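Local coordinates for protein putative oxidoreductase (Magnetospirillum magnetotacticum, PDB 3C1A) that is a putative oxidoreductase that probably binds a nicotinamide dinucleotide cofactor in its Rossmann domain and transfers hydride to or from a substrate not yet identified, at residues I75-P79 with A80-E84; T103-L106 with A107-E110; A193-A196 with A197-E200. All coordinates share one frame; numbering follows the deposited sequence.

Contact 1 (I75-P79 with A80-E84); sequences IATPP and ATHAE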
loop_
_atom_site.group_PDB
_atom_site.type_symbol
_atom_site.label_atom_id
_atom_site.label_comp_id
_atom_site.label_asym_id
_atom_site.label_seq_id
_atom_site.Cartn_x
_atom_site.Cartn_y
_atom_site.Cartn_z
ATOM N N ILE A 75 -0.549 -12.099 3.954
ATOM C CA ILE A 75 -1.859 -11.957 4.539
ATOM C C ILE A 75 -2.669 -10.940 3.677
ATOM O O ILE A 75 -2.465 -9.723 3.751
ATOM C CB ILE A 75 -1.740 -11.558 6.075
ATOM C CG1 ILE A 75 -1.006 -12.668 6.848
ATOM C CG2 ILE A 75 -3.073 -11.334 6.678
ATOM C CD1 ILE A 75 -0.445 -12.222 8.202
ATOM N N ALA A 76 -3.569 -11.474 2.847
ATOM C CA ALA A 76 -4.434 -10.691 1.976
ATOM C C ALA A 76 -5.914 -10.945 2.338
ATOM O O ALA A 76 -6.695 -11.420 1.535
ATOM C CB ALA A 76 -4.122 -11.037 0.540
ATOM N N THR A 77 -6.265 -10.654 3.590
ATOM C CA THR A 77 -7.606 -10.845 4.134
ATOM C C THR A 77 -8.240 -9.445 4.404
ATOM O O THR A 77 -7.559 -8.430 4.293
ATOM C CB THR A 77 -7.560 -11.700 5.454
ATOM O OG1 THR A 77 -6.760 -11.050 6.448
ATOM C CG2 THR A 77 -7.003 -13.118 5.212
ATOM N N PRO A 78 -9.547 -9.383 4.765
ATOM C CA PRO A 78 -10.090 -8.069 5.104
ATOM C C PRO A 78 -9.270 -7.495 6.256
ATOM O O PRO A 78 -8.788 -8.262 7.097
ATOM C CB PRO A 78 -11.531 -8.388 5.535
ATOM C CG PRO A 78 -11.857 -9.641 4.756
ATOM C CD PRO A 78 -10.574 -10.430 4.864
ATOM N N PRO A 79 -9.094 -6.170 6.302
ATOM C CA PRO A 79 -8.146 -5.589 7.258
ATOM C C PRO A 79 -8.481 -5.790 8.711
ATOM O O PRO A 79 -7.568 -5.874 9.499
ATOM C CB PRO A 79 -8.153 -4.091 6.927
ATOM C CG PRO A 79 -9.111 -3.896 5.830
ATOM C CD PRO A 79 -9.771 -5.156 5.481
ATOM N N ALA A 80 -9.768 -5.873 9.063
ATOM C CA ALA A 80 -10.186 -6.170 10.434
ATOM C C ALA A 80 -9.618 -7.515 10.933
ATOM O O ALA A 80 -9.498 -7.705 12.095
ATOM C CB ALA A 80 -11.711 -6.180 10.560
ATOM N N THR A 81 -9.216 -8.404 10.027
ATOM C CA THR A 81 -8.635 -9.686 10.432
ATOM C C THR A 81 -7.086 -9.734 10.407
ATOM O O THR A 81 -6.474 -10.769 10.761
ATOM C CB THR A 81 -9.169 -10.820 9.573
ATOM O OG1 THR A 81 -8.687 -10.691 8.219
ATOM C CG2 THR A 81 -10.689 -10.851 9.616
ATOM N N HIS A 82 -6.456 -8.634 9.977
ATOM C CA HIS A 82 -4.996 -8.609 9.849
ATOM C C HIS A 82 -4.259 -8.865 11.156
ATOM O O HIS A 82 -3.304 -9.633 11.166
ATOM C CB HIS A 82 -4.471 -7.305 9.255
ATOM C CG HIS A 82 -4.777 -7.101 7.809
ATOM N ND1 HIS A 82 -4.495 -5.908 7.172
ATOM C CD2 HIS A 82 -5.327 -7.911 6.872
ATOM C CE1 HIS A 82 -4.845 -6.009 5.900
ATOM N NE2 HIS A 82 -5.380 -7.201 5.701
ATOM N N ALA A 83 -4.658 -8.212 12.246
ATOM C CA ALA A 83 -3.904 -8.289 13.477
ATOM C C ALA A 83 -3.882 -9.748 14.013
ATOM O O ALA A 83 -2.842 -10.253 14.414
ATOM C CB ALA A 83 -4.500 -7.323 14.515
ATOM N N GLU A 84 -5.013 -10.451 13.978
ATOM C CA GLU A 84 -5.053 -11.829 14.527
ATOM C C GLU A 84 -4.129 -12.775 13.752
ATOM O O GLU A 84 -3.388 -13.571 14.319
ATOM C CB GLU A 84 -6.465 -12.370 14.432
ATOM C CG GLU A 84 -6.648 -13.703 15.077
ATOM C CD GLU A 84 -8.016 -14.322 14.796
ATOM O OE1 GLU A 84 -8.769 -13.795 13.941
ATOM O OE2 GLU A 84 -8.330 -15.356 15.431
HETATM O O HOH W 1 -6.228 -6.741 3.146
HETATM O O HOH W 2 -6.607 -6.190 11.932
#
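P78 and P79 turn the chain into a short 3-10 segment, where T81 N reaches back to P78 O (3.0 Å) and H82 N to P79 O (3.0 Å). The side chain of T81 adds a third bond to this turn. With chi1 at 68°, its OG1 sits between its own backbone N and carbonyl carbon and donates in the carbonyl plane to P78 O (2.7 Å), so that oxygen is held twice by one residue. T77 OG1 in turn donates to T81 OG1 (2.6 Å), making a short relay of hydroxyls that ends on the proline carbonyl. H82 folds back over the same turn. P79 CA lies over the centre of its ring, 3.5 Å from the centroid, in a CH-pi contact, while T77 OG1 lies at the ring edge beside CD2. H82 NE2 donates to T77 O (2.9 Å), though bent at 134° and with the oxygen tilted from the ring plane. I75 CG2 approaches H82 CD2 obliquely, and H82 ND1 also bonds to L102 O; bonded at both nitrogens, the ring is probably held in its rotation. The result is the tight turn between strand 72-76 and helix 82-91, at the carboxyl end of a parallel strand in a Rossmann beta-alpha-beta unit, a place consistent with cofactor binding in this family.

Contact 2 (T103-L106 with A107-E110); sequences TLDL and AEAE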
loop_
_atom_site.group_PDB
_atom_site.type_symbol
_atom_site.label_atom_id
_atom_site.label_comp_id
_atom_site.label_asym_id
_atom_site.label_seq_id
_atom_site.Cartn_x
_atom_site.Cartn_y
_atom_site.Cartn_z
ATOM N N THR A 103 -3.961 -2.291 9.768
ATOM C CA THR A 103 -5.151 -2.614 10.508
ATOM C C THR A 103 -6.120 -1.455 10.300
ATOM O O THR A 103 -5.822 -0.512 9.565
ATOM C CB THR A 103 -4.914 -2.800 12.016
ATOM O OG1 THR A 103 -4.529 -1.548 12.620
ATOM C CG2 THR A 103 -3.835 -3.861 12.282
ATOM N N LEU A 104 -7.288 -1.546 10.919
ATOM C CA LEU A 104 -8.222 -0.432 10.952
ATOM C C LEU A 104 -8.284 0.086 12.386
ATOM O O LEU A 104 -9.236 0.749 12.738
ATOM C CB LEU A 104 -9.623 -0.850 10.486
ATOM C CG LEU A 104 -9.739 -1.542 9.125
ATOM C CD1 LEU A 104 -11.196 -1.949 8.899
ATOM C CD2 LEU A 104 -9.257 -0.692 7.953
ATOM N N ASP A 105 -7.263 -0.216 13.194
ATOM C CA ASP A 105 -7.307 0.047 14.624
ATOM C C ASP A 105 -5.896 0.270 15.141
ATOM O O ASP A 105 -5.034 -0.605 14.966
ATOM C CB ASP A 105 -7.901 -1.159 15.328
ATOM C CG ASP A 105 -8.011 -0.947 16.802
ATOM O OD1 ASP A 105 -8.887 -0.156 17.192
ATOM O OD2 ASP A 105 -7.200 -1.502 17.571
ATOM N N LEU A 106 -5.658 1.388 15.823
ATOM C CA LEU A 106 -4.294 1.706 16.298
ATOM C C LEU A 106 -3.744 0.684 17.286
ATOM O O LEU A 106 -2.635 0.179 17.104
ATOM C CB LEU A 106 -4.214 3.092 16.921
ATOM C CG LEU A 106 -2.814 3.625 17.266
ATOM C CD1 LEU A 106 -1.887 3.640 16.079
ATOM C CD2 LEU A 106 -2.957 5.022 17.800
ATOM N N ALA A 107 -4.531 0.361 18.309
ATOM C CA ALA A 107 -4.111 -0.592 19.334
ATOM C C ALA A 107 -3.683 -1.942 18.758
ATOM O O ALA A 107 -2.743 -2.543 19.266
ATOM C CB ALA A 107 -5.204 -0.768 20.394
ATOM N N GLU A 108 -4.361 -2.401 17.707
ATOM C CA GLU A 108 -4.007 -3.673 17.021
ATOM C C GLU A 108 -2.669 -3.521 16.297
ATOM O O GLU A 108 -1.810 -4.449 16.283
ATOM C CB GLU A 108 -5.069 -4.071 15.983
ATOM C CG GLU A 108 -6.202 -4.875 16.516
ATOM C CD GLU A 108 -7.358 -5.103 15.547
ATOM O OE1 GLU A 108 -7.253 -4.919 14.295
ATOM O OE2 GLU A 108 -8.407 -5.529 16.078
ATOM N N ALA A 109 -2.524 -2.360 15.659
ATOM C CA ALA A 109 -1.289 -1.978 14.979
ATOM C C ALA A 109 -0.163 -2.030 15.987
ATOM O O ALA A 109 0.864 -2.624 15.741
ATOM C CB ALA A 109 -1.420 -0.596 14.462
ATOM N N GLU A 110 -0.366 -1.406 17.141
ATOM C CA GLU A 110 0.668 -1.381 18.185
ATOM C C GLU A 110 0.971 -2.778 18.730
ATOM O O GLU A 110 2.114 -3.056 19.089
ATOM C CB GLU A 110 0.243 -0.424 19.297
ATOM C CG GLU A 110 0.251 0.998 18.785
ATOM C CD GLU A 110 -0.363 1.994 19.720
ATOM O OE1 GLU A 110 -1.392 1.675 20.363
ATOM O OE2 GLU A 110 0.170 3.125 19.775
HETATM O O HOH W 3 -8.647 -3.609 12.400
HETATM O O HOH W 4 -7.156 1.690 19.008
#
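D105 O is gripped from two directions, by A109 N in the carbonyl plane at 3.1 Å and by the hydroxyl of T103, whose OG1 donates from above that plane at 2.6 Å. The torsion of T103 (chi1 67°) sets OG1 between its backbone N and carbonyl carbon, facing this oxygen, and turns CG2 onto E108 CB. A valine in place of T103 would probably leave D105 O with A109 N alone among these two donors and let the loop before the helix shift. D105 itself caps helix 106-119 as its N-cap residue: CG is anti to the backbone N (chi1 -179°), and OD2 accepts from E108 N at 3.0 Å, on the anti side of the carboxylate. Its other oxygen, OD1, is linked through a water to A107 N, so both carboxylate oxygens serve the first turn. E108 stretches its chain back along the loop until OE1 lies 3.9 Å from T103 CB, and a second water joins OE1 to L104 N. That brings E108 OE2 to 4.5 Å from D105 OD2, a like-charge proximity that the amide-rich start of the helix is likely to ease. Two residues on, E110 N bonds to L106 O at 2.8 Å, while the E110 carboxylate carbon CD rests against L106 CG at 3.8 Å. Farther out, L305 of helix 301-314 packs on L106, A109 and E110, and V308 on T103.

Contact 3 (A193-A196 with A197-E200); sequences ASWA and ARGE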
loop_
_atom_site.group_PDB
_atom_site.type_symbol
_atom_site.label_atom_id
_atom_site.label_comp_id
_atom_site.label_asym_id
_atom_site.label_seq_id
_atom_site.Cartn_x
_atom_site.Cartn_y
_atom_site.Cartn_z
ATOM N N ALA A 193 -9.598 15.984 7.875
ATOM C CA ALA A 193 -10.290 15.509 6.681
ATOM C C ALA A 193 -11.504 16.395 6.442
ATOM O O ALA A 193 -12.206 16.782 7.389
ATOM C CB ALA A 193 -10.709 14.062 6.834
ATOM N N SER A 194 -11.713 16.732 5.187
ATOM C CA SER A 194 -12.801 17.602 4.777
ATOM C C SER A 194 -13.573 16.962 3.648
ATOM O O SER A 194 -13.032 16.716 2.553
ATOM C CB SER A 194 -12.286 18.965 4.344
ATOM O OG SER A 194 -13.363 19.883 4.216
ATOM N N TRP A 195 -14.845 16.709 3.933
ATOM C CA TRP A 195 -15.764 16.101 2.986
ATOM C C TRP A 195 -16.487 17.180 2.210
ATOM O O TRP A 195 -17.262 17.951 2.776
ATOM C CB TRP A 195 -16.788 15.232 3.710
ATOM C CG TRP A 195 -16.193 13.987 4.271
ATOM C CD1 TRP A 195 -15.599 13.848 5.476
ATOM C CD2 TRP A 195 -16.125 12.710 3.636
ATOM N NE1 TRP A 195 -15.162 12.559 5.646
ATOM C CE2 TRP A 195 -15.472 11.839 4.525
ATOM C CE3 TRP A 195 -16.558 12.218 2.412
ATOM C CZ2 TRP A 195 -15.246 10.512 4.223
ATOM C CZ3 TRP A 195 -16.344 10.919 2.113
ATOM C CH2 TRP A 195 -15.690 10.064 3.007
ATOM N N ALA A 196 -16.244 17.215 0.918
ATOM C CA ALA A 196 -16.958 18.094 0.010
ATOM C C ALA A 196 -18.397 17.637 -0.223
ATOM O O ALA A 196 -19.330 18.468 -0.345
ATOM C CB ALA A 196 -16.200 18.136 -1.348
ATOM N N ALA A 197 -18.560 16.315 -0.329
ATOM C CA ALA A 197 -19.839 15.652 -0.661
ATOM C C ALA A 197 -19.766 14.242 -0.085
ATOM O O ALA A 197 -18.726 13.571 -0.213
ATOM C CB ALA A 197 -20.033 15.557 -2.173
ATOM N N ARG A 198 -20.845 13.837 0.586
ATOM C CA ARG A 198 -20.942 12.547 1.248
ATOM C C ARG A 198 -22.392 12.061 1.218
ATOM O O ARG A 198 -23.290 12.744 1.666
ATOM C CB ARG A 198 -20.522 12.715 2.705
ATOM C CG ARG A 198 -20.056 11.440 3.388
ATOM C CD ARG A 198 -19.757 11.793 4.823
ATOM N NE ARG A 198 -18.866 10.853 5.483
ATOM C CZ ARG A 198 -18.204 11.131 6.608
ATOM N NH1 ARG A 198 -18.314 12.320 7.203
ATOM N NH2 ARG A 198 -17.413 10.209 7.143
ATOM N N GLY A 199 -22.614 10.871 0.710
ATOM C CA GLY A 199 -23.971 10.335 0.625
ATOM C C GLY A 199 -23.854 8.829 0.538
ATOM O O GLY A 199 -22.822 8.270 0.894
ATOM N N GLU A 200 -24.927 8.188 0.088
ATOM C CA GLU A 200 -25.009 6.721 -0.037
ATOM C C GLU A 200 -25.333 6.437 -1.477
ATOM O O GLU A 200 -26.140 7.151 -2.061
ATOM C CB GLU A 200 -26.148 6.188 0.827
ATOM C CG GLU A 200 -25.953 4.774 1.358
#
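The guanidinium of R198 lies flat on the indole of W195, three residues back in the same strand, with centres 3.6 Å apart and planes only 12° from parallel. It is a cation-pi stack: R198 CZ stands over the five-membered ring, with NH1 above W195 CD1 at 3.6 Å. The aliphatic part of R198 continues over the same face, its CG lying over the six-membered ring of W195 as a CH-pi contact, 4.2 Å from its centroid. An extended chain, with CG anti to the backbone N (chi1 -158°), carries R198 across the indole rather than off its end. At the rim of the ring, A197 O lies in the indole plane, 3.7 Å from W195 CE3. The stack is held from a second quarter as well, since R198 NE makes a salt bridge to E205, a residue that the W195 side chain also touches. In a regular strand, residues three apart would point to opposite faces. Here A196 has helix-like backbone angles and the chain turns a corner, so W195 and R198 come to the same side. With A196 and A197 both set against D208 on the neighbouring strand, this is a classic beta bulge in strand 190-201, an outermost strand of the mixed sheet and one arm of the hairpin with 204-215.

The three contacts follow one another along the chain, the first two within the Rossmann domain and the third in the GFO/IDH/MocA C-terminal domain. Contact 1 starts on the end of strand 72-76, and contact 2 spans the loop after the next strand, 95-99, and the start of helix 106-119; each leads into a helix. Their centres are 11 Å apart and they touch: A83 CB packs on E108 CG at 3.6 Å, and P79 CB on L104 CD2 at 3.7 Å. Contact 3 stands apart, its centre about 27 Å from that of contact 1 and 25 Å from that of contact 2. Two neighbouring strand-to-helix connections thus pack together in the probable cofactor domain, while the bulge belongs to the mixed sheet of the other domain.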